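Local coordinates for protein 23S rRNA (guanine(2535)-N(1))-methyltransferase (Streptomyces viridochromogenes, PDB 1O9G) that methylates N1 of guanine-2535 in 23S ribosomal RNA with S-adenosylmethionine as methyl donor, conferring resistance to the orthosomycin antibiotic avilamycin, at residues L99-L105 with R137-E141; D170-L176 with A208-D214. The protein carries 3 engineered substitutions. One frame throughout, in Å; residues are numbered along the deposited sequence.

Contact 1. Residues L99-L105 with R137-E141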
loop_
_atom_site.group_PDB
_atom_site.type_symbol
_atom_site.label_atom_id
_atom_site.label_comp_id
_atom_site.label_asym_id
_atom_site.label_seq_id
_atom_site.Cartn_x
_atom_site.Cartn_y
_atom_site.Cartn_z
ATOM N N LEU A 99 5.259 -11.586 5.421
ATOM C CA LEU A 99 6.418 -11.562 4.545
ATOM C C LEU A 99 7.366 -10.390 4.770
ATOM O O LEU A 99 8.411 -10.320 4.133
ATOM C CB LEU A 99 5.963 -11.576 3.076
ATOM C CG LEU A 99 5.073 -12.769 2.702
ATOM C CD1 LEU A 99 4.540 -12.538 1.318
ATOM C CD2 LEU A 99 5.826 -14.077 2.795
ATOM N N LEU A 100 7.024 -9.489 5.677
ATOM C CA LEU A 100 7.882 -8.348 5.992
ATOM C C LEU A 100 8.946 -8.692 7.018
ATOM O O LEU A 100 9.666 -7.799 7.450
ATOM C CB LEU A 100 7.054 -7.156 6.441
ATOM C CG LEU A 100 6.144 -6.617 5.356
ATOM C CD1 LEU A 100 5.313 -5.520 5.909
ATOM C CD2 LEU A 100 6.932 -6.127 4.128
ATOM N N SER A 101 9.045 -9.948 7.415
ATOM C CA SER A 101 10.189 -10.378 8.220
ATOM C C SER A 101 10.954 -11.486 7.525
ATOM O O SER A 101 10.385 -12.250 6.748
ATOM C CB SER A 101 9.775 -10.831 9.605
ATOM O OG SER A 101 9.258 -12.137 9.553
ATOM N N PRO A 102 12.250 -11.593 7.775
ATOM C CA PRO A 102 12.974 -12.761 7.248
ATOM C C PRO A 102 12.332 -14.099 7.616
ATOM O O PRO A 102 12.260 -14.963 6.719
ATOM C CB PRO A 102 14.370 -12.599 7.831
ATOM C CG PRO A 102 14.517 -11.107 8.003
ATOM C CD PRO A 102 13.152 -10.652 8.460
ATOM N N ALA A 103 11.795 -14.254 8.817
ATOM C CA ALA A 103 11.179 -15.526 9.220
ATOM C C ALA A 103 9.960 -15.824 8.356
ATOM O O ALA A 103 9.743 -16.952 7.980
ATOM C CB ALA A 103 10.785 -15.540 10.695
ATOM N N GLY A 104 9.161 -14.819 8.040
ATOM C CA GLY A 104 8.003 -15.023 7.188
ATOM C C GLY A 104 8.356 -15.435 5.777
ATOM O O GLY A 104 7.696 -16.291 5.137
ATOM N N LEU A 105 9.419 -14.838 5.261
ATOM C CA LEU A 105 9.907 -15.184 3.931
ATOM C C LEU A 105 10.503 -16.581 3.929
ATOM O O LEU A 105 10.318 -17.312 2.970
ATOM C CB LEU A 105 10.898 -14.144 3.412
ATOM C CG LEU A 105 10.192 -12.884 2.926
ATOM C CD1 LEU A 105 11.151 -11.710 2.856
ATOM C CD2 LEU A 105 9.512 -13.113 1.591
ATOM N N ARG A 137 17.467 -9.412 0.288
ATOM C CA ARG A 137 17.328 -7.964 0.185
ATOM C C ARG A 137 16.766 -7.357 1.481
ATOM O O ARG A 137 17.313 -6.368 1.967
ATOM C CB ARG A 137 16.489 -7.550 -1.046
ATOM C CG ARG A 137 17.224 -7.730 -2.354
ATOM C CD ARG A 137 16.585 -7.099 -3.594
ATOM N NE ARG A 137 15.358 -7.758 -4.058
ATOM C CZ ARG A 137 15.307 -8.811 -4.882
ATOM N NH1 ARG A 137 16.419 -9.388 -5.337
ATOM N NH2 ARG A 137 14.130 -9.298 -5.268
ATOM N N LEU A 138 15.760 -7.986 2.067
ATOM C CA LEU A 138 15.153 -7.480 3.278
ATOM C C LEU A 138 16.180 -7.420 4.410
ATOM O O LEU A 138 16.284 -6.424 5.127
ATOM C CB LEU A 138 13.934 -8.316 3.684
ATOM C CG LEU A 138 13.215 -7.990 5.003
ATOM C CD1 LEU A 138 12.582 -6.616 4.901
ATOM C CD2 LEU A 138 12.174 -9.014 5.311
ATOM N N THR A 139 16.946 -8.485 4.572
ATOM C CA THR A 139 17.967 -8.592 5.596
ATOM C C THR A 139 19.008 -7.481 5.435
ATOM O O THR A 139 19.385 -6.841 6.416
ATOM C CB THR A 139 18.616 -9.988 5.487
ATOM O OG1 THR A 139 17.623 -10.977 5.800
ATOM C CG2 THR A 139 19.730 -10.185 6.492
ATOM N N ALA A 140 19.472 -7.255 4.207
ATOM C CA ALA A 140 20.500 -6.256 3.943
ATOM C C ALA A 140 19.993 -4.806 4.026
ATOM O O ALA A 140 20.757 -3.914 4.316
ATOM C CB ALA A 140 21.178 -6.519 2.603
ATOM N N GLU A 141 18.705 -4.601 3.808
ATOM C CA GLU A 141 18.124 -3.257 3.691
ATOM C C GLU A 141 17.460 -2.758 4.977
ATOM O O GLU A 141 16.846 -1.689 4.976
ATOM C CB GLU A 141 17.158 -3.216 2.485
ATOM C CG GLU A 141 17.892 -3.383 1.162
ATOM C CD GLU A 141 17.023 -3.653 -0.063
ATOM O OE1 GLU A 141 15.790 -3.521 0.012
ATOM O OE2 GLU A 141 17.627 -4.032 -1.095
#
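Two consecutive helices, 102-119 and 122-140, form an antiparallel hairpin, and its open end closes where Leu138 and Thr139 of the outgoing helix pack on Pro102 and Leu105 of the incoming one. It is an instructive case of a single methyl group doing most of the work. With CG anti to the backbone N (chi1 176°), Leu138 reaches across to the neighbouring helix start, and its CD2 settles over the face of the Ser101-Pro102 peptide, 3.5 Å from Ser101 C. The same CD2 lies 3.7 Å from Pro102 CD, the two side chains crossing at about a right angle, and 3.8 Å from CD1 of Leu105, which comes in from one turn further along its helix. Leu138 CD2 also approaches the carbonyl Leu100 O at 3.5 Å, while CD1 of the same leucine stands slightly farther from that oxygen. Beside this cluster, at the more exposed margin, Pro102 CG meets Thr139 OG1 at 3.8 Å; that hydroxyl is hydrogen-bonded to Arg135 O within its own helix, and its contact with the proline ring is a van der Waals one. The peptide under the methyl is held by the helix start itself: Ser101 is the N-cap, its OG accepting from Gly104 N at 3.1 Å with an N-H...O angle of 161°, and Ser101 O accepts from Leu105 N. Leu71 of helix 64-72 touches both Leu100 and Leu138, so the cluster also packs on that helix. Chemically, then, the two segments meet without a polar bond, chiefly by methyl and ring carbons packing on one another and on backbone atoms; dispersion and buried apolar surface fix their positions, not directed bonds.

Contact 2. Residues D170-L176 with A208-D214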
loop_
_atom_site.group_PDB
_atom_site.type_symbol
_atom_site.label_atom_id
_atom_site.label_comp_id
_atom_site.label_asym_id
_atom_site.label_seq_id
_atom_site.Cartn_x
_atom_site.Cartn_y
_atom_site.Cartn_z
ATOM N N ASP A 170 3.625 9.408 8.052
ATOM C CA ASP A 170 4.036 10.461 7.136
ATOM C C ASP A 170 3.376 10.344 5.769
ATOM O O ASP A 170 3.264 11.324 5.073
ATOM C CB ASP A 170 5.550 10.436 6.967
ATOM C CG ASP A 170 6.277 10.352 8.294
ATOM O OD1 ASP A 170 6.310 11.371 9.016
ATOM O OD2 ASP A 170 6.758 9.286 8.727
ATOM N N VAL A 171 3.022 9.124 5.371
ATOM C CA VAL A 171 2.418 8.848 4.083
ATOM C C VAL A 171 1.272 7.882 4.296
ATOM O O VAL A 171 1.430 6.868 4.982
ATOM C CB VAL A 171 3.436 8.259 3.071
ATOM C CG1 VAL A 171 2.774 7.940 1.728
ATOM C CG2 VAL A 171 4.624 9.222 2.863
ATOM N N VAL A 172 0.133 8.221 3.713
ATOM C CA VAL A 172 -0.959 7.288 3.489
ATOM C C VAL A 172 -0.967 7.005 1.987
ATOM O O VAL A 172 -0.878 7.912 1.175
ATOM C CB VAL A 172 -2.284 7.891 3.903
ATOM C CG1 VAL A 172 -3.463 7.047 3.331
ATOM C CG2 VAL A 172 -2.347 8.029 5.396
ATOM N N LEU A 173 -1.088 5.735 1.626
ATOM C CA LEU A 173 -1.159 5.358 0.213
ATOM C C LEU A 173 -2.152 4.218 0.136
ATOM O O LEU A 173 -1.974 3.194 0.772
ATOM C CB LEU A 173 0.215 4.990 -0.337
ATOM C CG LEU A 173 0.383 4.854 -1.848
ATOM C CD1 LEU A 173 1.860 4.980 -2.231
ATOM C CD2 LEU A 173 -0.169 3.560 -2.387
ATOM N N THR A 174 -3.227 4.426 -0.619
ATOM C CA THR A 174 -4.251 3.423 -0.730
ATOM C C THR A 174 -4.943 3.431 -2.090
ATOM O O THR A 174 -5.083 4.451 -2.725
ATOM C CB THR A 174 -5.240 3.585 0.436
ATOM O OG1 THR A 174 -6.033 2.409 0.563
ATOM C CG2 THR A 174 -6.174 4.773 0.215
ATOM N N ASP A 175 -5.344 2.241 -2.502
ATOM C CA ASP A 175 -6.143 2.000 -3.677
ATOM C C ASP A 175 -7.573 1.919 -3.187
ATOM O O ASP A 175 -7.902 1.107 -2.310
ATOM C CB ASP A 175 -5.695 0.678 -4.322
ATOM C CG ASP A 175 -6.315 0.417 -5.668
ATOM O OD1 ASP A 175 -6.780 1.357 -6.344
ATOM O OD2 ASP A 175 -6.396 -0.748 -6.118
ATOM N N LEU A 176 -8.439 2.757 -3.723
ATOM C CA LEU A 176 -9.773 2.903 -3.144
ATOM C C LEU A 176 -10.551 1.601 -3.300
ATOM O O LEU A 176 -10.425 0.918 -4.319
ATOM C CB LEU A 176 -10.507 4.103 -3.742
ATOM C CG LEU A 176 -9.912 5.477 -3.403
ATOM C CD1 LEU A 176 -10.642 6.619 -4.069
ATOM C CD2 LEU A 176 -9.834 5.685 -1.881
ATOM N N ALA A 208 1.736 15.193 6.687
ATOM C CA ALA A 208 1.535 13.913 6.048
ATOM C C ALA A 208 0.979 14.102 4.639
ATOM O O ALA A 208 0.101 14.936 4.406
ATOM C CB ALA A 208 0.572 13.068 6.844
ATOM N N VAL A 209 1.443 13.265 3.731
ATOM C CA VAL A 209 0.957 13.196 2.358
ATOM C C VAL A 209 0.011 12.020 2.243
ATOM O O VAL A 209 0.383 10.882 2.547
ATOM C CB VAL A 209 2.110 13.047 1.385
ATOM C CG1 VAL A 209 1.630 12.889 -0.045
ATOM C CG2 VAL A 209 3.092 14.238 1.531
ATOM N N ILE A 210 -1.198 12.321 1.790
ATOM C CA ILE A 210 -2.232 11.335 1.528
ATOM C C ILE A 210 -2.346 11.117 0.026
ATOM O O ILE A 210 -2.728 12.004 -0.706
ATOM C CB ILE A 210 -3.592 11.747 2.089
ATOM C CG1 ILE A 210 -3.511 12.055 3.588
ATOM C CG2 ILE A 210 -4.605 10.655 1.826
ATOM C CD1 ILE A 210 -4.648 12.849 4.103
ATOM N N ALA A 211 -2.071 9.889 -0.400
ATOM C CA ALA A 211 -2.078 9.524 -1.827
ATOM C C ALA A 211 -3.165 8.456 -2.007
ATOM O O ALA A 211 -3.142 7.407 -1.377
ATOM C CB ALA A 211 -0.767 8.986 -2.248
ATOM N N VAL A 212 -4.114 8.753 -2.882
ATOM C CA VAL A 212 -5.173 7.812 -3.233
ATOM C C VAL A 212 -5.195 7.565 -4.733
ATOM O O VAL A 212 -4.935 8.458 -5.530
ATOM C CB VAL A 212 -6.534 8.306 -2.725
ATOM C CG1 VAL A 212 -6.500 8.539 -1.223
ATOM C CG2 VAL A 212 -6.946 9.573 -3.386
ATOM N N THR A 213 -5.526 6.344 -5.105
ATOM C CA THR A 213 -5.602 5.940 -6.497
ATOM C C THR A 213 -6.909 5.185 -6.759
ATOM O O THR A 213 -7.497 4.581 -5.857
ATOM C CB THR A 213 -4.325 5.152 -6.885
ATOM O OG1 THR A 213 -4.389 4.749 -8.248
ATOM C CG2 THR A 213 -4.156 3.880 -6.074
ATOM N N ASP A 214 -7.382 5.269 -7.995
ATOM C CA ASP A 214 -8.695 4.747 -8.412
ATOM C C ASP A 214 -8.629 4.446 -9.901
ATOM O O ASP A 214 -7.736 4.917 -10.597
ATOM C CB ASP A 214 -9.759 5.827 -8.166
ATOM C CG ASP A 214 -11.165 5.284 -7.920
ATOM O OD1 ASP A 214 -11.501 4.133 -8.291
ATOM O OD2 ASP A 214 -12.030 5.992 -7.361
#
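Leu176, just past the end of strand 171-175, grips strand 209-214 through backbone and side chain together. Its N donates to Thr213 O at 3.0 Å, the last rung of a parallel ladder that begins with Val209 N to Asp170 O. From there the side chain runs across the partner strand. CB and then CG pass close by the same Thr213 O, CG at 3.6 Å; CG lies anti to the carbonyl carbon, beside the backbone N (chi1 -67°), which keeps it near the oxygen to which this N-H is bonded. At the fork, CD1 touches the carboxylate of Asp214, 3.6 Å from OD2, and CD2 turns to the apolar flank, 4.3 Å from Val212 CB. Asp214 OD2 takes its hydrogen bond from Val188 N, so the methyl merely lies against it. Earlier in the ladder, Val172 and Ile210 stand side by side, CG1 of the former 4.1 Å from CG2 of the latter.

The pair forms the beta-alpha-beta unit with helix 190-203, whose Leu196 and Leu200 cover Leu176 and Val172, respectively. Strand 53-57 lies alongside 171-175, with Thr174 OG1 hydrogen-bonded to Asp57 OD1, and the antiparallel strand 235-241 flanks 209-214, placing this contact inside the class I methyltransferase sheet.

Contacts 1 and 2 contrast what is probably an addition to the fold with its core. Their centres are 24 Å apart and their nearest atoms about 12 Å, so neither touches the other. The centre of contact 2 is about 8 Å from the centre of the chain and that of contact 1 about 17 Å, in a helical hairpin that follows helix 87-98 in the chain, before strand 147-151. The carboxyl ends of strands 53-57 and 171-175 normally border the S-adenosylmethionine pocket in class I methyltransferases; the 175-176 end of contact 2 therefore probably lies close to the active site, whereas the 99-105/137-141 packing belongs to the periphery.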